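PDB 3CRY: gamma-glutamyl cyclotransferase from Homo sapiens, which catalyses the formation of 5-oxoproline from gamma-glutamyl dipeptides, a step of the gamma-glutamyl cycle, and can induce release of cytochrome c from mitochondria. Local coordinates for the interface of chains A and B. Coordinates in Å, arbitrary orientation; residue numbers count along the deposited sequence, not the author numbering. Chains: chain A/B, Gamma-glutamyl cyclotransferase.

Contact 1: the interface of chains A and B. Residues chain A 57, 128-129; chain B 72-73, 126.
The backbone carbonyl oxygen of B:Gln73 is gripped by two side-chain amides of chain A that arrive from different directions. A:Asn129 ND2 meets B:Gln73 O at 3.0 Å, nearly in line with the C=O bond, while A:Gln57 NE2 comes from above the carbonyl plane, 3.1 Å from B:Gln73 O. Each donor keeps the oxygen within its own amide plane, and the bond from A:Gln57 is almost straight at its hydrogen (176°). A:Asn129 reaches this position with CG anti to its backbone nitrogen (chi1 -175°), its amide standing nearly perpendicular to the ring of B:Phe72, with ND2 beside the CD1-CE1 edge of the ring.

One residue earlier, the hydroxyl of A:Thr128 works both ways. OG1 donates to the side-chain oxygen B:Gln73 OE1 at 2.7 Å, in the carbonyl plane and on a lone pair, and accepts from the backbone B:Gln73 N at 2.9 Å. A chi1 of 65° sets OG1 between backbone nitrogen and carbonyl carbon and turns CG2 towards B:Leu126, whose CD2 lies 3.9 Å from A:Thr128 CG2. Replacing this threonine by a valine would probably leave both B:Gln73 N and OE1 without their hydroxyl mate and leave the glutamine side chain less firmly held. A water held by the backbone nitrogens of A:Thr128 and A:Asn129 also touches B:Gln73 OE1, at a longer 3.3 Å.

Backbone and side chain of B:Gln73, near the end of strand 68-74, are thus fastened to two loop regions of the partner, helping to join the subunits of the homodimer.

Contact 2: the interface of chains A and B. Residues chain A 100, 103-106, 128; chain B 49, 73, 109.
Direct polar contact centres on the amide of B:Gln73, which reaches from its strand to the backbone of A:Gly103 to A:Val106. NE2 donates to the main-chain A:Tyr105 O at 2.8 Å, a nearly straight bond (168° at the hydrogen). The acceptor lies close to the glutamine amide plane, whereas the donor stands well above the carbonyl plane of A:Tyr105. The glutamine chain is extended beyond CG (chi2 160°), which carries the amide across to this carbonyl. With OE1 already tied to the hydroxyl of A:Thr128, both ends of the amide are engaged and its rotation is fixed.

Two waters complete the polar network. One water lies 3.1 Å from B:Gln73 NE2. Its oxygen is also 2.7 Å from A:Val100 O, so it bridges the two chains. The other joins A:Gly103 O, A:Met104 O and A:Thr128 N to B:Gln73 OE1. It lies 2.9 Å from A:Gly103 O and, if it donates to both, may ease the closeness of that carbonyl to the glutamine oxygen, two acceptors that sit near each other.

Apolar packing flanks the amide. The CA of A:Gly103 approaches B:Gln73 CD at 3.9 Å, and CB of A:Val106 touches the same amide carbon at 4.1 Å. A:Val106 turns CG2 away from its backbone nitrogen and towards the rim of B:Phe49, where it meets CZ at 4.1 Å, the two side chains crossing at about a right angle. Within chain B, CG of B:Gln73 lies 3.4 Å above the plane of the B:Phe49 ring, offset to the rim, a second-shell contact that probably helps to hold the glutamine extended.

In the fold, the patch joins strands 49-56 and 68-74 of chain B to the chain A segment that leads from 3-10 helix 100-102 into strand 106-114, just beyond A:Gln98, the engineered residue at the position of the catalytic proton acceptor.

Contact 1: the interface of chains A and B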
loop_
_atom_site.group_PDB
_atom_site.type_symbol
_atom_site.label_atom_id
_atom_site.label_comp_id
_atom_site.label_asym_id
_atom_site.label_seq_id
_atom_site.Cartn_x
_atom_site.Cartn_y
_atom_site.Cartn_z
ATOM N N GLN A 57 7.641 -2.966 11.626
ATOM C CA GLN A 57 9.113 -2.987 11.697
ATOM C C GLN A 57 9.592 -3.661 13.002
ATOM O O GLN A 57 10.690 -3.377 13.500
ATOM C CB GLN A 57 9.699 -1.569 11.549
ATOM C CG GLN A 57 9.304 -0.822 10.263
ATOM C CD GLN A 57 9.861 -1.484 9.009
ATOM O OE1 GLN A 57 10.847 -2.235 9.073
ATOM N NE2 GLN A 57 9.239 -1.214 7.870
ATOM N N THR A 128 3.465 -2.576 5.694
ATOM C CA THR A 128 4.039 -3.489 4.699
ATOM C C THR A 128 5.067 -4.466 5.267
ATOM O O THR A 128 5.459 -5.423 4.575
ATOM C CB THR A 128 4.715 -2.728 3.530
ATOM O OG1 THR A 128 5.846 -1.995 4.021
ATOM C CG2 THR A 128 3.745 -1.748 2.865
ATOM N N ASN A 129 5.498 -4.226 6.509
ATOM C CA ASN A 129 6.514 -5.044 7.133
ATOM C C ASN A 129 6.219 -5.039 8.623
ATOM O O ASN A 129 6.526 -4.074 9.319
ATOM C CB ASN A 129 7.918 -4.449 6.836
ATOM C CG ASN A 129 9.045 -5.325 7.346
ATOM O OD1 ASN A 129 8.806 -6.319 8.049
ATOM N ND2 ASN A 129 10.281 -4.969 7.009
ATOM N N PHE B 72 8.506 -3.758 -0.173
ATOM C CA PHE B 72 8.035 -3.507 1.202
ATOM C C PHE B 72 8.993 -2.562 1.908
ATOM O O PHE B 72 10.168 -2.443 1.526
ATOM C CB PHE B 72 7.824 -4.803 1.998
ATOM C CG PHE B 72 9.073 -5.640 2.151
ATOM C CD1 PHE B 72 9.941 -5.425 3.213
ATOM C CD2 PHE B 72 9.359 -6.666 1.246
ATOM C CE1 PHE B 72 11.087 -6.207 3.378
ATOM C CE2 PHE B 72 10.522 -7.456 1.395
ATOM C CZ PHE B 72 11.382 -7.220 2.455
ATOM N N GLN B 73 8.497 -1.910 2.953
ATOM C CA GLN B 73 9.323 -0.926 3.662
ATOM C C GLN B 73 10.403 -1.602 4.483
ATOM O O GLN B 73 10.128 -2.546 5.233
ATOM C CB GLN B 73 8.444 -0.038 4.529
ATOM C CG GLN B 73 7.487 0.823 3.709
ATOM C CD GLN B 73 6.304 1.319 4.525
ATOM O OE1 GLN B 73 5.533 0.522 5.068
ATOM N NE2 GLN B 73 6.140 2.639 4.584
ATOM N N LEU B 126 1.851 -2.236 -4.790
ATOM C CA LEU B 126 2.586 -3.317 -4.130
ATOM C C LEU B 126 1.645 -4.425 -3.644
ATOM O O LEU B 126 0.429 -4.201 -3.565
ATOM C CB LEU B 126 3.499 -2.791 -3.011
ATOM C CG LEU B 126 2.845 -2.084 -1.798
ATOM C CD1 LEU B 126 2.021 -3.020 -0.916
ATOM C CD2 LEU B 126 3.920 -1.398 -0.971
HETATM O O HOH W 1 5.407 -1.479 7.657
#

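Contact 2: the interface of chains A and B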
loop_
_atom_site.group_PDB
_atom_site.type_symbol
_atom_site.label_atom_id
_atom_site.label_comp_id
_atom_site.label_asym_id
_atom_site.label_seq_id
_atom_site.Cartn_x
_atom_site.Cartn_y
_atom_site.Cartn_z
ATOM N N VAL A 100 5.037 7.334 8.132
ATOM C CA VAL A 100 5.363 6.861 6.775
ATOM C C VAL A 100 6.881 6.925 6.560
ATOM O O VAL A 100 7.491 5.991 6.034
ATOM C CB VAL A 100 4.599 7.653 5.669
ATOM C CG1 VAL A 100 5.096 7.270 4.256
ATOM C CG2 VAL A 100 3.109 7.426 5.765
ATOM N N GLY A 103 8.805 4.104 7.967
ATOM C CA GLY A 103 8.454 2.801 7.416
ATOM C C GLY A 103 7.314 2.128 8.140
ATOM O O GLY A 103 7.117 0.904 7.971
ATOM N N MET A 104 6.563 2.891 8.946
ATOM C CA MET A 104 5.530 2.261 9.776
ATOM C C MET A 104 4.283 1.868 8.972
ATOM O O MET A 104 3.742 0.763 9.138
ATOM C CB MET A 104 5.197 3.096 11.035
ATOM C CG MET A 104 6.440 3.311 11.949
ATOM S SD MET A 104 7.281 1.783 12.548
ATOM C CE MET A 104 6.342 1.451 14.050
ATOM N N TYR A 105 3.835 2.789 8.124
ATOM C CA TYR A 105 2.724 2.573 7.203
ATOM C C TYR A 105 3.109 3.141 5.845
ATOM O O TYR A 105 3.969 4.031 5.747
ATOM C CB TYR A 105 1.472 3.317 7.680
ATOM C CG TYR A 105 0.779 2.737 8.918
ATOM C CD1 TYR A 105 1.200 3.089 10.198
ATOM C CD2 TYR A 105 -0.292 1.866 8.796
ATOM C CE1 TYR A 105 0.554 2.595 11.331
ATOM C CE2 TYR A 105 -0.956 1.348 9.925
ATOM C CZ TYR A 105 -0.517 1.715 11.185
ATOM O OH TYR A 105 -1.146 1.230 12.293
ATOM N N VAL A 106 2.451 2.628 4.805
ATOM C CA VAL A 106 2.521 3.212 3.471
ATOM C C VAL A 106 1.166 3.849 3.152
ATOM O O VAL A 106 0.111 3.388 3.668
ATOM C CB VAL A 106 2.930 2.149 2.414
ATOM C CG1 VAL A 106 1.785 1.158 2.178
ATOM C CG2 VAL A 106 3.358 2.835 1.108
ATOM N N THR A 128 3.465 -2.576 5.694
ATOM C CA THR A 128 4.039 -3.489 4.699
ATOM C C THR A 128 5.067 -4.466 5.267
ATOM O O THR A 128 5.459 -5.423 4.575
ATOM C CB THR A 128 4.715 -2.728 3.530
ATOM O OG1 THR A 128 5.846 -1.995 4.021
ATOM C CG2 THR A 128 3.745 -1.748 2.865
ATOM N N PHE B 49 12.796 1.138 0.880
ATOM C CA PHE B 49 12.024 -0.039 0.431
ATOM C C PHE B 49 12.978 -1.107 -0.116
ATOM O O PHE B 49 14.059 -0.764 -0.622
ATOM C CB PHE B 49 11.034 0.355 -0.686
ATOM C CG PHE B 49 9.757 1.038 -0.197
ATOM C CD1 PHE B 49 9.758 2.383 0.232
ATOM C CD2 PHE B 49 8.537 0.359 -0.242
ATOM C CE1 PHE B 49 8.543 3.022 0.630
ATOM C CE2 PHE B 49 7.331 0.995 0.159
ATOM C CZ PHE B 49 7.342 2.324 0.576
ATOM N N GLN B 73 8.497 -1.910 2.953
ATOM C CA GLN B 73 9.323 -0.926 3.662
ATOM C C GLN B 73 10.403 -1.602 4.483
ATOM O O GLN B 73 10.128 -2.546 5.233
ATOM C CB GLN B 73 8.444 -0.038 4.529
ATOM C CG GLN B 73 7.487 0.823 3.709
ATOM C CD GLN B 73 6.304 1.319 4.525
ATOM O OE1 GLN B 73 5.533 0.522 5.068
ATOM N NE2 GLN B 73 6.140 2.639 4.584
ATOM N N GLU B 109 0.829 5.527 -2.841
ATOM C CA GLU B 109 1.471 6.788 -3.195
ATOM C C GLU B 109 2.864 6.756 -2.596
ATOM O O GLU B 109 3.031 6.417 -1.437
ATOM C CB GLU B 109 0.684 7.968 -2.642
ATOM C CG GLU B 109 1.257 9.334 -3.018
ATOM C CD GLU B 109 0.506 10.462 -2.310
ATOM O OE1 GLU B 109 -0.670 10.752 -2.688
ATOM O OE2 GLU B 109 1.078 11.009 -1.355
HETATM O O HOH W 2 5.407 -1.479 7.657
HETATM O O HOH W 3 8.127 4.812 3.668
#

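Contacts 1 and 2 adjoin, the centres of their C-alpha atoms about 6 Å apart, and share A:Thr128 and B:Gln73. Contact 1 uses the backbone N and O of the glutamine and its OE1, whereas contact 2 adds NE2, so one residue ties together separate segments of the other subunit. Two-fold symmetry repeats both with the chains exchanged. The centres of contacts 1 and 2 lie about 11 Å and 7 Å from A:Gln98, an engineered residue at the active-site position; dimerisation may therefore help to steady the segment that follows it, though the structure alone does not show this.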